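Local coordinates for protein halogenase (PDB 3E1T) that binds FAD and, as a flavin-dependent halogenase, probably chlorinates a precursor of the myxobacterial natural product chondrochloren, at residues Ser287-Asn290 with Thr291-Lys295; Leu324-Ala327 with Arg328-Thr332; Glu264-Ala267 with Pro268-Arg271. All coordinates share one frame; numbering follows the deposited sequence.

Contact 1: Ser287-Asn290 with Thr291-Lys295; sequences SYCN and TSFWK
Asn290 and Phe293 meet across a tight bend in the chain, with CB of the asparagine 4.0 Å from CE1 of the phenylalanine ring. The same ring carbon lies 3.8 Å from Asn290 O, and the carbonyl reaches the ring obliquely. The bend itself is made at Thr291, which breaks the extended course of the strand before it. Ser292 O consequently swings to within 3.5 Å of Asn290 CB, packing backbone against side chain on the inside of the bend. Phe293 CG stands anti to its own carbonyl carbon (chi1 -62°), which sends the ring back along the preceding strand. There it meets Cys289, whose SG comes to the ring edge 3.7 Å from CZ. This is a sulfur-aromatic contact, with SG 4.9 Å from the ring centroid and 73° off the ring normal. Residues 288-290 form the middle strand of a three-stranded antiparallel sheet, between strands 181-183 and 306-307. The bend carries the chain out of that sheet towards strand 298-300, an edge strand of the parallel sheet in the Rossmann-like FAD-binding part. Polar groups here are largely satisfied by neighbours: Asn290 ND2 donates to Ala305 O, and Thr291 OG1 bonds to the amide N of Glu180. From helix 340-368, Arg352 gives a hydrogen bond to Asn290 O and makes a cation-pi contact with Phe293, while Glu348 accepts the Phe293 N-H. Ser292, just before the phenylalanine, sends its hydroxyl forward along the chain, where OG donates to Trp294 O over 2.7 Å, 21° out of the carbonyl plane.

Contact 2: Leu324-Ala327 with Arg328-Thr332; sequences LLVA and RAINT
Val326 and Ile330 meet one turn apart on a regular alpha-helix, residues 315-333 of the Rossmann-like FAD-binding fold, and theirs is the closely packed, buried side of this contact. CG1 of the valine, anti to the backbone N (chi1 166°), points on towards the next turn and meets Ile330 CD1 at 3.6 Å. Beneath them Ile330 N bonds to Val326 O at 2.9 Å, the straightest (169°) of the four i to i+4 amide bonds here. Both side chains press on Val165 of strand 163-166, and Ala327 turns its methyl group to Leu22 and Phe25 of helix 17-27.

The other flank, Leu324 and Arg328, is partly exposed to solvent, though its atoms approach as closely. Arg328 runs extended from CG to NE and crosses Leu324 obliquely; the leucine branch lies over one guanidinium face, with CG 3.8 Å above the plane, displaced toward the rim of the group, and CD2 3.6 Å from NH2. Further out, NE donates to Gly499 O and the guanidinium makes a cation-pi contact with Trp502, so the arginine links the helix to the last modelled residues of the chain. With alanine in place of Arg328, Leu324 is likely to lose its flat cover, and Gly499 O and the Trp502 ring their cationic partner.

Asn331, back on the buried side, gives its ND2 to the carbonyls of Phe25 and Leu500, while its backbone N bonds to Ala327 O. One residue on, Thr332 OG1 donates to Arg328 O over 2.6 Å, a carbonyl shared with Thr332 N.

Contact 3: Glu264-Ala267 with Pro268-Arg271; sequences EYLA and PATR
Leu266 and Ala269 are joined by the single hydrogen bond that spans this contact, from Ala269 N to Leu266 O at 2.8 Å with an N-H...O angle of 151°. The amide approaches from above the carbonyl plane, 61° out of it, as the tight curl of the chain requires. The four residues from Leu266 to Ala269 make a type I beta turn, with Ala267 and Pro268 at its two central positions. A second backbone bond, Ala267 N to Glu264 O, is long and weak. Pro268 has no N-H to offer the carbonyls of the preceding turn; instead its CD sits 3.6 Å from Glu264 O and 3.7 Å from Tyr265 O, putting a methylene where a helix would place an amide.

The apolar contacts are few and small. Ala267 CB lies 3.4 Å from Pro268 CD, tighter than ordinary van der Waals contact, as the peptide link joins the two residues directly. On the inner side, Leu266 CD2 touches Ala269 CB at 4.0 Å; with CG anti to the carbonyl carbon (chi1 -66°), the leucine reaches down to Phe196 as well. Tyr265 presents a ring edge to Glu264 CG, in the plane of the ring, and meets Tyr222 edge-to-face.

Charge comes in through Glu264, whose OE2 forms a salt bridge with Lys200 NZ. The turn thus takes the chain from helix 260-266 into the short strand 270-271, where Thr270 bonds through its backbone to Glu197 and the strand pairs antiparallel with 189-197 in the large mixed sheet.

From the N terminus the order is contact 3, contact 1, contact 2. They run in series, none nested or crossing; contacts 3 and 1 each span a short bend. Contact 3 leads from helix 260-266 into the large mixed sheet. Strand 281-284 of that sheet follows, and contact 1 then takes the chain from a small antiparallel sheet towards strand 298-300 of the parallel sheet. Contact 2 stays within helix 315-333, beside that sheet, and closes no loop. Contacts 1 and 2 are neighbours, about 6 Å between nearest atoms, and both touch Phe347 of helix 340-368. Contact 3 lies across the chain's centre, about 40 Å from contact 1 and 46 Å from contact 2, centre to centre.

Contact 1: Ser287-Asn290 with Thr291-Lys295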
ATOM      1  N   SER A 287       2.023  -4.507  -8.699  1.00 23.30           N
ATOM      2  CA  SER A 287       3.337  -4.450  -8.025  1.00 22.87           C
ATOM      3  C   SER A 287       4.404  -3.807  -8.910  1.00 22.52           C
ATOM      4  O   SER A 287       4.703  -4.319  -9.973  1.00 22.22           O
ATOM      5  CB  SER A 287       3.812  -5.831  -7.578  1.00 22.57           C
ATOM      6  OG  SER A 287       4.958  -5.701  -6.726  1.00 23.05           O
ATOM      7  N   TYR A 288       4.968  -2.691  -8.464  1.00 22.24           N
ATOM      8  CA  TYR A 288       5.881  -1.897  -9.307  1.00 23.22           C
ATOM      9  C   TYR A 288       6.608  -0.862  -8.477  1.00 23.51           C
ATOM     10  O   TYR A 288       6.223  -0.580  -7.346  1.00 22.70           O
ATOM     11  CB  TYR A 288       5.121  -1.188 -10.451  1.00 22.89           C
ATOM     12  CG  TYR A 288       3.935  -0.396  -9.970  1.00 23.39           C
ATOM     13  CD1 TYR A 288       4.105   0.823  -9.329  1.00 24.21           C
ATOM     14  CD2 TYR A 288       2.630  -0.883 -10.141  1.00 26.27           C
ATOM     15  CE1 TYR A 288       3.015   1.549  -8.859  1.00 23.75           C
ATOM     16  CE2 TYR A 288       1.531  -0.160  -9.674  1.00 24.41           C
ATOM     17  CZ  TYR A 288       1.743   1.053  -9.025  1.00 24.29           C
ATOM     18  OH  TYR A 288       0.675   1.773  -8.543  1.00 22.47           O
ATOM     19  N   CYS A 289       7.655  -0.297  -9.059  1.00 24.88           N
ATOM     20  CA  CYS A 289       8.367   0.819  -8.467  1.00 26.26           C
ATOM     21  C   CYS A 289       8.782   1.725  -9.617  1.00 27.52           C
ATOM     22  O   CYS A 289       9.032   1.261 -10.726  1.00 28.23           O
ATOM     23  CB  CYS A 289       9.586   0.339  -7.678  1.00 26.02           C
ATOM     24  SG  CYS A 289      10.428   1.603  -6.665  1.00 26.35           S
ATOM     25  N   ASN A 290       8.838   3.026  -9.353  1.00 28.39           N
ATOM     26  CA  ASN A 290       9.301   3.983 -10.346  1.00 28.15           C
ATOM     27  C   ASN A 290      10.806   4.204 -10.282  1.00 27.78           C
ATOM     28  O   ASN A 290      11.408   4.102  -9.211  1.00 27.75           O
ATOM     29  CB  ASN A 290       8.528   5.297 -10.199  1.00 28.66           C
ATOM     30  CG  ASN A 290       7.257   5.314 -11.034  1.00 31.06           C
ATOM     31  OD1 ASN A 290       7.253   5.838 -12.142  1.00 33.24           O
ATOM     32  ND2 ASN A 290       6.174   4.710 -10.516  1.00 33.63           N
ATOM     33  N   THR A 291      11.422   4.500 -11.431  1.00 27.25           N
ATOM     34  CA  THR A 291      12.870   4.777 -11.492  1.00 27.42           C
ATOM     35  C   THR A 291      13.266   6.052 -10.760  1.00 27.36           C
ATOM     36  O   THR A 291      14.442   6.249 -10.426  1.00 27.98           O
ATOM     37  CB  THR A 291      13.409   4.845 -12.949  1.00 27.02           C
ATOM     38  OG1 THR A 291      12.595   5.734 -13.717  1.00 27.25           O
ATOM     39  CG2 THR A 291      13.374   3.458 -13.598  1.00 26.96           C
ATOM     40  N   SER A 292      12.282   6.911 -10.503  1.00 27.56           N
ATOM     41  CA  SER A 292      12.502   8.153  -9.765  1.00 27.48           C
ATOM     42  C   SER A 292      11.210   8.568  -9.089  1.00 26.86           C
ATOM     43  O   SER A 292      10.130   8.339  -9.640  1.00 26.30           O
ATOM     44  CB  SER A 292      12.963   9.271 -10.711  1.00 27.72           C
ATOM     45  OG  SER A 292      13.327  10.440  -9.971  1.00 28.92           O
ATOM     46  N   PHE A 293      11.327   9.160  -7.902  1.00 26.81           N
ATOM     47  CA  PHE A 293      10.159   9.663  -7.152  1.00 27.51           C
ATOM     48  C   PHE A 293      10.024  11.191  -7.186  1.00 28.38           C
ATOM     49  O   PHE A 293       9.033  11.736  -6.695  1.00 27.20           O
ATOM     50  CB  PHE A 293      10.171   9.198  -5.685  1.00 26.99           C
ATOM     51  CG  PHE A 293      10.110   7.695  -5.500  1.00 27.06           C
ATOM     52  CD1 PHE A 293       9.550   6.863  -6.470  1.00 23.86           C
ATOM     53  CD2 PHE A 293      10.576   7.119  -4.322  1.00 23.94           C
ATOM     54  CE1 PHE A 293       9.487   5.471  -6.280  1.00 24.32           C
ATOM     55  CE2 PHE A 293      10.524   5.732  -4.135  1.00 24.05           C
ATOM     56  CZ  PHE A 293       9.969   4.917  -5.115  1.00 24.25           C
ATOM     57  N   TRP A 294      11.015  11.877  -7.760  1.00 30.25           N
ATOM     58  CA  TRP A 294      10.927  13.334  -7.959  1.00 32.81           C
ATOM     59  C   TRP A 294      11.791  13.800  -9.142  1.00 34.19           C
ATOM     60  O   TRP A 294      12.703  13.088  -9.583  1.00 34.04           O
ATOM     61  CB  TRP A 294      11.337  14.074  -6.685  1.00 32.92           C
ATOM     62  CG  TRP A 294      12.801  14.041  -6.434  1.00 34.76           C
ATOM     63  CD1 TRP A 294      13.531  12.982  -5.978  1.00 34.99           C
ATOM     64  CD2 TRP A 294      13.729  15.119  -6.623  1.00 36.05           C
ATOM     65  NE1 TRP A 294      14.855  13.334  -5.870  1.00 36.77           N
ATOM     66  CE2 TRP A 294      15.004  14.641  -6.257  1.00 36.62           C
ATOM     67  CE3 TRP A 294      13.604  16.447  -7.051  1.00 36.38           C
ATOM     68  CZ2 TRP A 294      16.154  15.440  -6.319  1.00 36.41           C
ATOM     69  CZ3 TRP A 294      14.748  17.244  -7.105  1.00 35.60           C
ATOM     70  CH2 TRP A 294      16.002  16.735  -6.748  1.00 35.65           C
ATOM     71  N   LYS A 295      11.518  14.986  -9.668  1.00 35.54           N
ATOM     72  CA  LYS A 295      12.431  15.528 -10.691  1.00 37.73           C
ATOM     73  C   LYS A 295      12.900  16.959 -10.410  1.00 38.66           C
ATOM     74  O   LYS A 295      14.032  17.164  -9.949  1.00 40.34           O
ATOM     75  CB  LYS A 295      11.895  15.323 -12.120  1.00 37.28           C
ATOM     76  CG  LYS A 295      10.568  15.980 -12.419  1.00 38.81           C
ATOM     77  CD  LYS A 295      10.317  16.089 -13.930  1.00 39.45           C
ATOM     78  CE  LYS A 295      11.583  16.483 -14.704  1.00 43.08           C
ATOM     79  NZ  LYS A 295      11.304  17.035 -16.070  1.00 44.54           N
TER

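Contact 2: Leu324-Ala327 with Arg328-Thr332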
ATOM      1  N   LEU A 324       3.995  12.445   4.366  1.00 30.74           N
ATOM      2  CA  LEU A 324       4.801  13.119   5.398  1.00 31.25           C
ATOM      3  C   LEU A 324       6.202  13.527   4.956  1.00 31.51           C
ATOM      4  O   LEU A 324       6.678  14.611   5.306  1.00 31.71           O
ATOM      5  CB  LEU A 324       4.921  12.236   6.641  1.00 31.26           C
ATOM      6  CG  LEU A 324       5.741  12.708   7.848  1.00 32.06           C
ATOM      7  CD1 LEU A 324       5.069  13.881   8.575  1.00 33.95           C
ATOM      8  CD2 LEU A 324       5.946  11.536   8.799  1.00 31.90           C
ATOM      9  N   LEU A 325       6.886  12.635   4.244  1.00 31.31           N
ATOM     10  CA  LEU A 325       8.237  12.886   3.768  1.00 31.09           C
ATOM     11  C   LEU A 325       8.255  13.991   2.716  1.00 30.94           C
ATOM     12  O   LEU A 325       9.176  14.813   2.672  1.00 31.30           O
ATOM     13  CB  LEU A 325       8.836  11.606   3.172  1.00 31.17           C
ATOM     14  CG  LEU A 325       9.114  10.437   4.121  1.00 31.37           C
ATOM     15  CD1 LEU A 325       9.555   9.228   3.312  1.00 30.85           C
ATOM     16  CD2 LEU A 325      10.164  10.825   5.134  1.00 29.62           C
ATOM     17  N   VAL A 326       7.256  13.988   1.847  1.00 30.89           N
ATOM     18  CA  VAL A 326       7.176  15.021   0.816  1.00 31.09           C
ATOM     19  C   VAL A 326       6.768  16.335   1.481  1.00 31.14           C
ATOM     20  O   VAL A 326       7.352  17.376   1.192  1.00 31.40           O
ATOM     21  CB  VAL A 326       6.229  14.628  -0.337  1.00 31.18           C
ATOM     22  CG1 VAL A 326       5.886  15.840  -1.207  1.00 31.19           C
ATOM     23  CG2 VAL A 326       6.880  13.588  -1.192  1.00 31.28           C
ATOM     24  N   ALA A 327       5.816  16.261   2.408  1.00 31.45           N
ATOM     25  CA  ALA A 327       5.370  17.440   3.175  1.00 32.24           C
ATOM     26  C   ALA A 327       6.536  18.128   3.854  1.00 32.98           C
ATOM     27  O   ALA A 327       6.616  19.351   3.826  1.00 33.35           O
ATOM     28  CB  ALA A 327       4.318  17.062   4.192  1.00 31.69           C
ATOM     29  N   ARG A 328       7.441  17.344   4.450  1.00 33.77           N
ATOM     30  CA  ARG A 328       8.647  17.873   5.090  1.00 34.63           C
ATOM     31  C   ARG A 328       9.614  18.519   4.121  1.00 35.54           C
ATOM     32  O   ARG A 328      10.255  19.527   4.457  1.00 35.78           O
ATOM     33  CB  ARG A 328       9.391  16.792   5.871  1.00 34.82           C
ATOM     34  CG  ARG A 328       8.720  16.422   7.162  1.00 35.00           C
ATOM     35  CD  ARG A 328       9.489  15.356   7.890  1.00 33.70           C
ATOM     36  NE  ARG A 328       8.742  14.951   9.077  1.00 35.08           N
ATOM     37  CZ  ARG A 328       8.941  13.827   9.750  1.00 34.87           C
ATOM     38  NH1 ARG A 328       9.873  12.964   9.359  1.00 34.42           N
ATOM     39  NH2 ARG A 328       8.194  13.567  10.808  1.00 34.68           N
ATOM     40  N   ALA A 329       9.746  17.939   2.932  1.00 36.08           N
ATOM     41  CA  ALA A 329      10.598  18.543   1.910  1.00 36.78           C
ATOM     42  C   ALA A 329      10.010  19.893   1.503  1.00 37.24           C
ATOM     43  O   ALA A 329      10.729  20.900   1.470  1.00 37.34           O
ATOM     44  CB  ALA A 329      10.763  17.622   0.702  1.00 36.65           C
ATOM     45  N   ILE A 330       8.702  19.906   1.244  1.00 37.45           N
ATOM     46  CA  ILE A 330       7.989  21.108   0.822  1.00 38.43           C
ATOM     47  C   ILE A 330       7.952  22.203   1.909  1.00 39.34           C
ATOM     48  O   ILE A 330       8.203  23.368   1.606  1.00 39.52           O
ATOM     49  CB  ILE A 330       6.562  20.783   0.339  1.00 38.03           C
ATOM     50  CG1 ILE A 330       6.619  19.957  -0.950  1.00 37.88           C
ATOM     51  CG2 ILE A 330       5.755  22.068   0.111  1.00 38.79           C
ATOM     52  CD1 ILE A 330       5.283  19.414  -1.395  1.00 38.29           C
ATOM     53  N   ASN A 331       7.652  21.823   3.152  1.00 39.92           N
ATOM     54  CA  ASN A 331       7.621  22.769   4.282  1.00 41.16           C
ATOM     55  C   ASN A 331       8.996  23.344   4.611  1.00 42.06           C
ATOM     56  O   ASN A 331       9.097  24.477   5.088  1.00 42.40           O
ATOM     57  CB  ASN A 331       7.012  22.129   5.537  1.00 40.41           C
ATOM     58  CG  ASN A 331       5.513  21.936   5.432  1.00 41.02           C
ATOM     59  OD1 ASN A 331       4.835  22.596   4.629  1.00 40.26           O
ATOM     60  ND2 ASN A 331       4.975  21.033   6.258  1.00 39.45           N
ATOM     61  N   THR A 332      10.048  22.574   4.342  1.00 43.00           N
ATOM     62  CA  THR A 332      11.422  23.007   4.605  1.00 44.15           C
ATOM     63  C   THR A 332      11.977  23.913   3.496  1.00 45.25           C
ATOM     64  O   THR A 332      12.762  24.820   3.762  1.00 45.43           O
ATOM     65  CB  THR A 332      12.359  21.801   4.831  1.00 44.07           C
ATOM     66  OG1 THR A 332      11.840  20.985   5.890  1.00 44.43           O
ATOM     67  CG2 THR A 332      13.754  22.254   5.211  1.00 43.88           C
TER

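Contact 3: Glu264-Ala267 with Pro268-Arg271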
ATOM      1  N   GLU A 264     -15.787 -22.086   5.287  1.00 42.61           N
ATOM      2  CA  GLU A 264     -16.570 -22.143   6.520  1.00 43.24           C
ATOM      3  C   GLU A 264     -16.986 -20.758   7.036  1.00 43.08           C
ATOM      4  O   GLU A 264     -18.136 -20.564   7.445  1.00 43.25           O
ATOM      5  CB  GLU A 264     -15.888 -23.005   7.594  1.00 43.54           C
ATOM      6  CG  GLU A 264     -14.750 -22.367   8.349  1.00 45.20           C
ATOM      7  CD  GLU A 264     -14.669 -22.869   9.791  1.00 47.24           C
ATOM      8  OE1 GLU A 264     -13.772 -23.690  10.088  1.00 48.61           O
ATOM      9  OE2 GLU A 264     -15.506 -22.448  10.623  1.00 46.51           O
ATOM     10  N   TYR A 265     -16.084 -19.780   6.973  1.00 42.40           N
ATOM     11  CA  TYR A 265     -16.422 -18.445   7.452  1.00 41.91           C
ATOM     12  C   TYR A 265     -17.521 -17.785   6.631  1.00 41.99           C
ATOM     13  O   TYR A 265     -18.232 -16.916   7.145  1.00 41.70           O
ATOM     14  CB  TYR A 265     -15.182 -17.549   7.540  1.00 41.72           C
ATOM     15  CG  TYR A 265     -14.394 -17.710   8.823  1.00 42.14           C
ATOM     16  CD1 TYR A 265     -14.043 -18.974   9.296  1.00 42.06           C
ATOM     17  CD2 TYR A 265     -13.991 -16.602   9.559  1.00 42.01           C
ATOM     18  CE1 TYR A 265     -13.321 -19.134  10.459  1.00 42.26           C
ATOM     19  CE2 TYR A 265     -13.267 -16.751  10.740  1.00 42.35           C
ATOM     20  CZ  TYR A 265     -12.934 -18.026  11.177  1.00 42.30           C
ATOM     21  OH  TYR A 265     -12.214 -18.201  12.330  1.00 42.99           O
ATOM     22  N   LEU A 266     -17.674 -18.201   5.373  1.00 41.78           N
ATOM     23  CA  LEU A 266     -18.686 -17.599   4.491  1.00 42.28           C
ATOM     24  C   LEU A 266     -19.958 -18.431   4.292  1.00 42.79           C
ATOM     25  O   LEU A 266     -20.917 -17.961   3.664  1.00 42.79           O
ATOM     26  CB  LEU A 266     -18.084 -17.198   3.133  1.00 41.86           C
ATOM     27  CG  LEU A 266     -17.042 -16.064   3.135  1.00 41.58           C
ATOM     28  CD1 LEU A 266     -16.498 -15.841   1.740  1.00 39.45           C
ATOM     29  CD2 LEU A 266     -17.582 -14.743   3.711  1.00 40.16           C
ATOM     30  N   ALA A 267     -19.972 -19.646   4.837  1.00 43.05           N
ATOM     31  CA  ALA A 267     -21.162 -20.499   4.798  1.00 44.02           C
ATOM     32  C   ALA A 267     -22.444 -19.789   5.275  1.00 44.11           C
ATOM     33  O   ALA A 267     -23.474 -19.891   4.604  1.00 44.46           O
ATOM     34  CB  ALA A 267     -20.929 -21.817   5.563  1.00 43.81           C
ATOM     35  N   PRO A 268     -22.390 -19.063   6.414  1.00 44.38           N
ATOM     36  CA  PRO A 268     -23.581 -18.317   6.843  1.00 44.86           C
ATOM     37  C   PRO A 268     -23.881 -17.071   6.010  1.00 45.31           C
ATOM     38  O   PRO A 268     -24.924 -16.441   6.206  1.00 44.96           O
ATOM     39  CB  PRO A 268     -23.249 -17.894   8.285  1.00 44.39           C
ATOM     40  CG  PRO A 268     -22.033 -18.636   8.661  1.00 44.67           C
ATOM     41  CD  PRO A 268     -21.299 -18.917   7.392  1.00 44.70           C
ATOM     42  N   ALA A 269     -22.987 -16.742   5.078  1.00 46.01           N
ATOM     43  CA  ALA A 269     -22.983 -15.416   4.461  1.00 46.63           C
ATOM     44  C   ALA A 269     -23.687 -15.326   3.121  1.00 46.93           C
ATOM     45  O   ALA A 269     -23.782 -16.301   2.368  1.00 47.01           O
ATOM     46  CB  ALA A 269     -21.544 -14.870   4.357  1.00 46.50           C
ATOM     47  N   THR A 270     -24.203 -14.134   2.850  1.00 47.39           N
ATOM     48  CA  THR A 270     -24.726 -13.796   1.539  1.00 48.29           C
ATOM     49  C   THR A 270     -23.866 -12.679   0.956  1.00 48.52           C
ATOM     50  O   THR A 270     -23.446 -11.763   1.669  1.00 48.50           O
ATOM     51  CB  THR A 270     -26.221 -13.381   1.587  1.00 48.16           C
ATOM     52  OG1 THR A 270     -26.650 -12.979   0.282  1.00 48.93           O
ATOM     53  CG2 THR A 270     -26.455 -12.239   2.569  1.00 48.48           C
ATOM     54  N   ARG A 271     -23.585 -12.771  -0.334  1.00 48.94           N
ATOM     55  CA  ARG A 271     -22.803 -11.737  -0.971  1.00 49.65           C
ATOM     56  C   ARG A 271     -23.669 -10.512  -1.217  1.00 49.88           C
ATOM     57  O   ARG A 271     -24.852 -10.633  -1.563  1.00 50.01           O
ATOM     58  CB  ARG A 271     -22.218 -12.235  -2.284  1.00 49.90           C
ATOM     59  CG  ARG A 271     -20.822 -11.721  -2.501  1.00 50.44           C
ATOM     60  CD  ARG A 271     -20.392 -11.843  -3.924  1.00 51.61           C
ATOM     61  NE  ARG A 271     -20.660 -10.597  -4.625  1.00 53.39           N
ATOM     62  CZ  ARG A 271     -21.438 -10.484  -5.693  1.00 52.80           C
ATOM     63  NH1 ARG A 271     -22.026 -11.552  -6.217  1.00 52.46           N
ATOM     64  NH2 ARG A 271     -21.605  -9.295  -6.244  1.00 52.29           N
TER